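Local coordinates for protein CalS13 (Micromonospora echinospora, PDB 4ZAS) that probably acts as a pyridoxal phosphate-dependent sugar aminotransferase of the DegT/DnrJ/EryC1 family and binds dTDP-4-keto-6-deoxyglucose, at residues A84-A98 / D263-E275. Numbering follows the deposited sequence.
Sequences AGLHLALSLAARPGA and DVAEWGYRFILNE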
loop_
_atom_site.group_PDB
_atom_site.type_symbol
_atom_site.label_atom_id
_atom_site.label_comp_id
_atom_site.label_asym_id
_atom_site.label_seq_id
_atom_site.Cartn_x
_atom_site.Cartn_y
_atom_site.Cartn_z
ATOM N N ALA A 84 3.419 -3.133 -4.531
ATOM C CA ALA A 84 1.975 -3.297 -4.673
ATOM C C ALA A 84 1.635 -3.635 -6.128
ATOM O O ALA A 84 0.720 -4.416 -6.370
ATOM C CB ALA A 84 1.229 -2.056 -4.208
ATOM N N GLY A 85 2.366 -3.060 -7.091
ATOM C CA GLY A 85 2.179 -3.428 -8.484
ATOM C C GLY A 85 2.403 -4.933 -8.670
ATOM O O GLY A 85 1.630 -5.619 -9.349
ATOM N N LEU A 86 3.446 -5.460 -8.030
ATOM C CA LEU A 86 3.738 -6.884 -8.129
ATOM C C LEU A 86 2.686 -7.698 -7.397
ATOM O O LEU A 86 2.266 -8.754 -7.883
ATOM C CB LEU A 86 5.138 -7.212 -7.584
ATOM C CG LEU A 86 6.292 -6.752 -8.480
ATOM C CD1 LEU A 86 7.570 -6.561 -7.681
ATOM C CD2 LEU A 86 6.518 -7.719 -9.620
ATOM N N HIS A 87 2.287 -7.228 -6.218
ATOM C CA HIS A 87 1.258 -7.916 -5.428
ATOM C C HIS A 87 -0.012 -8.078 -6.278
ATOM O O HIS A 87 -0.530 -9.181 -6.431
ATOM C CB HIS A 87 1.003 -7.140 -4.130
ATOM C CG HIS A 87 0.245 -7.898 -3.079
ATOM N ND1 HIS A 87 -0.917 -8.594 -3.338
ATOM C CD2 HIS A 87 0.483 -8.049 -1.753
ATOM C CE1 HIS A 87 -1.359 -9.142 -2.220
ATOM N NE2 HIS A 87 -0.531 -8.822 -1.244
ATOM N N LEU A 88 -0.453 -6.977 -6.876
ATOM C CA LEU A 88 -1.607 -6.934 -7.758
ATOM C C LEU A 88 -1.442 -7.825 -9.019
ATOM O O LEU A 88 -2.356 -8.570 -9.404
ATOM C CB LEU A 88 -1.858 -5.484 -8.175
ATOM C CG LEU A 88 -3.109 -5.155 -8.997
ATOM C CD1 LEU A 88 -4.343 -5.471 -8.211
ATOM C CD2 LEU A 88 -3.115 -3.691 -9.482
ATOM N N ALA A 89 -0.282 -7.753 -9.665
ATOM C CA ALA A 89 -0.078 -8.531 -10.876
ATOM C C ALA A 89 -0.121 -10.028 -10.590
ATOM O O ALA A 89 -0.786 -10.785 -11.288
ATOM C CB ALA A 89 1.235 -8.147 -11.523
ATOM N N LEU A 90 0.556 -10.449 -9.534
ATOM C CA LEU A 90 0.613 -11.862 -9.203
ATOM C C LEU A 90 -0.745 -12.443 -8.789
ATOM O O LEU A 90 -0.980 -13.658 -8.923
ATOM C CB LEU A 90 1.645 -12.071 -8.098
ATOM C CG LEU A 90 3.046 -11.894 -8.682
ATOM C CD1 LEU A 90 4.072 -11.837 -7.589
ATOM C CD2 LEU A 90 3.354 -13.031 -9.651
ATOM N N SER A 91 -1.654 -11.574 -8.339
ATOM C CA SER A 91 -2.985 -12.008 -7.956
ATOM C C SER A 91 -3.745 -12.595 -9.167
ATOM O O SER A 91 -4.650 -13.411 -8.998
ATOM C CB SER A 91 -3.771 -10.848 -7.355
ATOM O OG SER A 91 -4.338 -10.042 -8.370
ATOM N N LEU A 92 -3.336 -12.213 -10.377
ATOM C CA LEU A 92 -3.875 -12.781 -11.612
ATOM C C LEU A 92 -3.569 -14.261 -11.699
ATOM O O LEU A 92 -4.362 -15.053 -12.235
ATOM C CB LEU A 92 -3.279 -12.088 -12.823
ATOM C CG LEU A 92 -3.617 -10.614 -12.982
ATOM C CD1 LEU A 92 -2.778 -10.030 -14.106
ATOM C CD2 LEU A 92 -5.084 -10.456 -13.258
ATOM N N ALA A 93 -2.389 -14.617 -11.204
ATOM C CA ALA A 93 -1.937 -15.999 -11.214
ATOM C C ALA A 93 -2.671 -16.801 -10.150
ATOM O O ALA A 93 -3.189 -17.887 -10.410
ATOM C CB ALA A 93 -0.448 -16.058 -10.992
ATOM N N ALA A 94 -2.723 -16.237 -8.949
ATOM C CA ALA A 94 -3.371 -16.869 -7.808
ATOM C C ALA A 94 -4.891 -16.953 -7.967
ATOM O O ALA A 94 -5.496 -17.966 -7.632
ATOM C CB ALA A 94 -3.018 -16.115 -6.552
ATOM N N ARG A 95 -5.496 -15.871 -8.451
ATOM C CA ARG A 95 -6.945 -15.779 -8.659
ATOM C C ARG A 95 -7.230 -15.307 -10.075
ATOM O O ARG A 95 -7.320 -14.109 -10.323
ATOM C CB ARG A 95 -7.617 -14.813 -7.666
ATOM C CG ARG A 95 -7.588 -15.218 -6.195
ATOM C CD ARG A 95 -7.575 -13.991 -5.244
ATOM N NE ARG A 95 -8.621 -13.022 -5.528
ATOM C CZ ARG A 95 -8.444 -11.708 -5.500
ATOM N NH1 ARG A 95 -7.265 -11.190 -5.186
ATOM N NH2 ARG A 95 -9.457 -10.909 -5.780
ATOM N N PRO A 96 -7.374 -16.249 -11.012
ATOM C CA PRO A 96 -7.476 -15.952 -12.452
ATOM C C PRO A 96 -8.587 -14.990 -12.974
ATOM O O PRO A 96 -8.223 -14.181 -13.825
ATOM C CB PRO A 96 -7.662 -17.344 -13.061
ATOM C CG PRO A 96 -6.949 -18.246 -12.114
ATOM C CD PRO A 96 -7.260 -17.694 -10.754
ATOM N N GLY A 97 -9.854 -15.017 -12.555
ATOM C CA GLY A 97 -10.426 -15.835 -11.503
ATOM C C GLY A 97 -11.616 -15.073 -10.931
ATOM O O GLY A 97 -11.668 -13.846 -11.011
ATOM N N ALA A 98 -12.588 -15.796 -10.382
ATOM C CA ALA A 98 -13.739 -15.167 -9.742
ATOM C C ALA A 98 -14.304 -16.061 -8.642
ATOM O O ALA A 98 -13.637 -16.989 -8.180
ATOM C CB ALA A 98 -14.809 -14.844 -10.768
ATOM N N ASP A 263 -21.993 -4.201 -6.835
ATOM C CA ASP A 263 -21.602 -5.552 -6.417
ATOM C C ASP A 263 -20.112 -5.767 -6.542
ATOM O O ASP A 263 -19.476 -5.176 -7.407
ATOM C CB ASP A 263 -22.318 -6.618 -7.238
ATOM C CG ASP A 263 -21.911 -8.036 -6.837
ATOM O OD1 ASP A 263 -22.080 -8.412 -5.655
ATOM O OD2 ASP A 263 -21.399 -8.772 -7.706
ATOM N N VAL A 264 -19.550 -6.600 -5.673
ATOM C CA VAL A 264 -18.141 -6.963 -5.784
ATOM C C VAL A 264 -18.020 -8.425 -6.119
ATOM O O VAL A 264 -18.345 -9.271 -5.286
ATOM C CB VAL A 264 -17.360 -6.682 -4.503
ATOM C CG1 VAL A 264 -15.900 -7.039 -4.750
ATOM C CG2 VAL A 264 -17.498 -5.204 -4.077
ATOM N N ALA A 265 -17.560 -8.734 -7.329
ATOM C CA ALA A 265 -17.431 -10.127 -7.752
ATOM C C ALA A 265 -16.034 -10.678 -7.484
ATOM O O ALA A 265 -15.858 -11.873 -7.251
ATOM C CB ALA A 265 -17.774 -10.258 -9.205
ATOM N N GLU A 266 -15.036 -9.803 -7.556
ATOM C CA GLU A 266 -13.654 -10.180 -7.280
ATOM C C GLU A 266 -13.090 -9.230 -6.262
ATOM O O GLU A 266 -12.824 -8.066 -6.588
ATOM C CB GLU A 266 -12.792 -10.133 -8.535
ATOM C CG GLU A 266 -13.235 -11.052 -9.618
ATOM C CD GLU A 266 -12.514 -10.783 -10.904
ATOM O OE1 GLU A 266 -11.556 -9.980 -10.888
ATOM O OE2 GLU A 266 -12.912 -11.368 -11.934
ATOM N N TRP A 267 -12.864 -9.726 -5.048
ATOM C CA TRP A 267 -12.412 -8.855 -3.973
ATOM C C TRP A 267 -11.049 -8.266 -4.383
ATOM O O TRP A 267 -10.325 -8.850 -5.175
ATOM C CB TRP A 267 -12.343 -9.597 -2.624
ATOM C CG TRP A 267 -11.300 -10.715 -2.550
ATOM C CD1 TRP A 267 -11.513 -12.052 -2.699
ATOM C CD2 TRP A 267 -9.896 -10.564 -2.292
ATOM N NE1 TRP A 267 -10.340 -12.741 -2.559
ATOM C CE2 TRP A 267 -9.331 -11.852 -2.301
ATOM C CE3 TRP A 267 -9.064 -9.461 -2.058
ATOM C CZ2 TRP A 267 -7.974 -12.073 -2.091
ATOM C CZ3 TRP A 267 -7.721 -9.684 -1.843
ATOM C CH2 TRP A 267 -7.186 -10.983 -1.865
ATOM N N GLY A 268 -10.734 -7.077 -3.882
ATOM C CA GLY A 268 -9.539 -6.395 -4.313
ATOM C C GLY A 268 -8.741 -5.799 -3.179
ATOM O O GLY A 268 -8.915 -6.163 -2.011
ATOM N N TYR A 269 -7.861 -4.869 -3.538
ATOM C CA TYR A 269 -6.912 -4.293 -2.610
ATOM C C TYR A 269 -7.134 -2.799 -2.607
ATOM O O TYR A 269 -8.074 -2.300 -3.232
ATOM C CB TYR A 269 -5.473 -4.647 -3.011
ATOM C CG TYR A 269 -5.259 -6.126 -3.328
ATOM C CD1 TYR A 269 -5.620 -6.660 -4.567
ATOM C CD2 TYR A 269 -4.737 -6.998 -2.367
ATOM C CE1 TYR A 269 -5.453 -8.002 -4.837
ATOM C CE2 TYR A 269 -4.563 -8.350 -2.642
ATOM C CZ TYR A 269 -4.924 -8.837 -3.875
ATOM O OH TYR A 269 -4.764 -10.172 -4.151
ATOM N N ARG A 270 -6.264 -2.081 -1.913
ATOM C CA ARG A 270 -6.375 -0.635 -1.820
ATOM C C ARG A 270 -4.995 -0.082 -2.163
ATOM O O ARG A 270 -4.175 0.210 -1.287
ATOM C CB ARG A 270 -6.885 -0.247 -0.425
ATOM C CG ARG A 270 -6.655 1.162 0.086
ATOM C CD ARG A 270 -7.217 2.244 -0.784
ATOM N NE ARG A 270 -7.561 3.399 0.048
ATOM C CZ ARG A 270 -6.949 4.575 0.026
ATOM N NH1 ARG A 270 -5.931 4.794 -0.793
ATOM N NH2 ARG A 270 -7.366 5.536 0.833
ATOM N N PHE A 271 -4.761 0.025 -3.470
ATOM C CA PHE A 271 -3.443 0.238 -4.044
ATOM C C PHE A 271 -3.359 1.507 -4.888
ATOM O O PHE A 271 -2.349 1.750 -5.522
ATOM C CB PHE A 271 -3.058 -0.953 -4.936
ATOM C CG PHE A 271 -2.628 -2.194 -4.183
ATOM C CD1 PHE A 271 -2.267 -2.136 -2.848
ATOM C CD2 PHE A 271 -2.565 -3.425 -4.836
ATOM C CE1 PHE A 271 -1.864 -3.293 -2.167
ATOM C CE2 PHE A 271 -2.170 -4.573 -4.160
ATOM C CZ PHE A 271 -1.825 -4.507 -2.818
ATOM N N ILE A 272 -4.388 2.342 -4.862
ATOM C CA ILE A 272 -4.414 3.509 -5.734
ATOM C C ILE A 272 -3.291 4.502 -5.406
ATOM O O ILE A 272 -2.850 4.606 -4.263
ATOM C CB ILE A 272 -5.795 4.184 -5.676
ATOM C CG1 ILE A 272 -6.155 4.563 -4.243
ATOM C CG2 ILE A 272 -6.853 3.242 -6.209
ATOM C CD1 ILE A 272 -7.210 5.635 -4.155
ATOM N N LEU A 273 -2.828 5.208 -6.436
ATOM C CA LEU A 273 -1.872 6.309 -6.301
ATOM C C LEU A 273 -2.666 7.583 -6.146
ATOM O O LEU A 273 -3.624 7.789 -6.883
ATOM C CB LEU A 273 -0.973 6.396 -7.541
ATOM C CG LEU A 273 0.059 7.523 -7.606
ATOM C CD1 LEU A 273 1.272 7.155 -6.783
ATOM C CD2 LEU A 273 0.472 7.856 -9.043
ATOM N N ASN A 274 -2.261 8.483 -5.257
ATOM C CA ASN A 274 -3.106 9.651 -5.039
ATOM C C ASN A 274 -2.696 10.839 -5.894
ATOM O O ASN A 274 -1.682 10.791 -6.603
ATOM C CB ASN A 274 -3.146 10.035 -3.551
ATOM C CG ASN A 274 -1.817 10.544 -2.999
ATOM O OD1 ASN A 274 -0.884 10.938 -3.728
ATOM N ND2 ASN A 274 -1.744 10.568 -1.662
ATOM N N GLU A 275 -3.503 11.897 -5.840
ATOM C CA GLU A 275 -3.314 13.037 -6.724
ATOM C C GLU A 275 -1.968 13.711 -6.520
ATOM O O GLU A 275 -1.423 14.320 -7.438
ATOM C CB GLU A 275 -4.434 14.054 -6.525
ATOM C CG GLU A 275 -5.768 13.559 -6.999
ATOM C CD GLU A 275 -5.823 13.511 -8.497
ATOM O OE1 GLU A 275 -6.163 14.546 -9.103
ATOM O OE2 GLU A 275 -5.528 12.444 -9.072
#
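An aromatic cluster of His87, Tyr269 and Phe271, continued by a cation-pi stack of Arg95 on Trp267, joins residues 266-271 of an irregular loop to one side of helix 82-94 and the turn after it. Phe271 is covered on both faces: Ala84 CB sits over the ring centre, 3.8 Å from the centroid in a CH-pi contact, and Tyr269 CB lies over the opposite face. The CZ edge of Phe271 points at the face of His87, with ring planes 66° apart. A chi1 of -165° turns the His87 imidazole away from its own backbone N and across to Tyr269, where His87 CE1 lies 3.3 Å from Tyr269 CE2. Leu88 touches Phe271 and Tyr269, its CB at the edge of the Phe271 ring and its CD1 4.0 Å from Tyr269 CD1. Just past the helix, the Arg95 chain bends at chi3 and lays its guanidinium flat on the indole of Trp267, planes 8° apart and CZ 3.5 Å from the six-membered ring centroid. Helix 237-247 flanks both segments: Arg246 hydrogen-bonds Ser91 OG and Arg95 O, Arg242 forms a salt bridge with Glu266, and Leu243 packs on Leu88, while Trp267 also touches Leu124 of the second subunit.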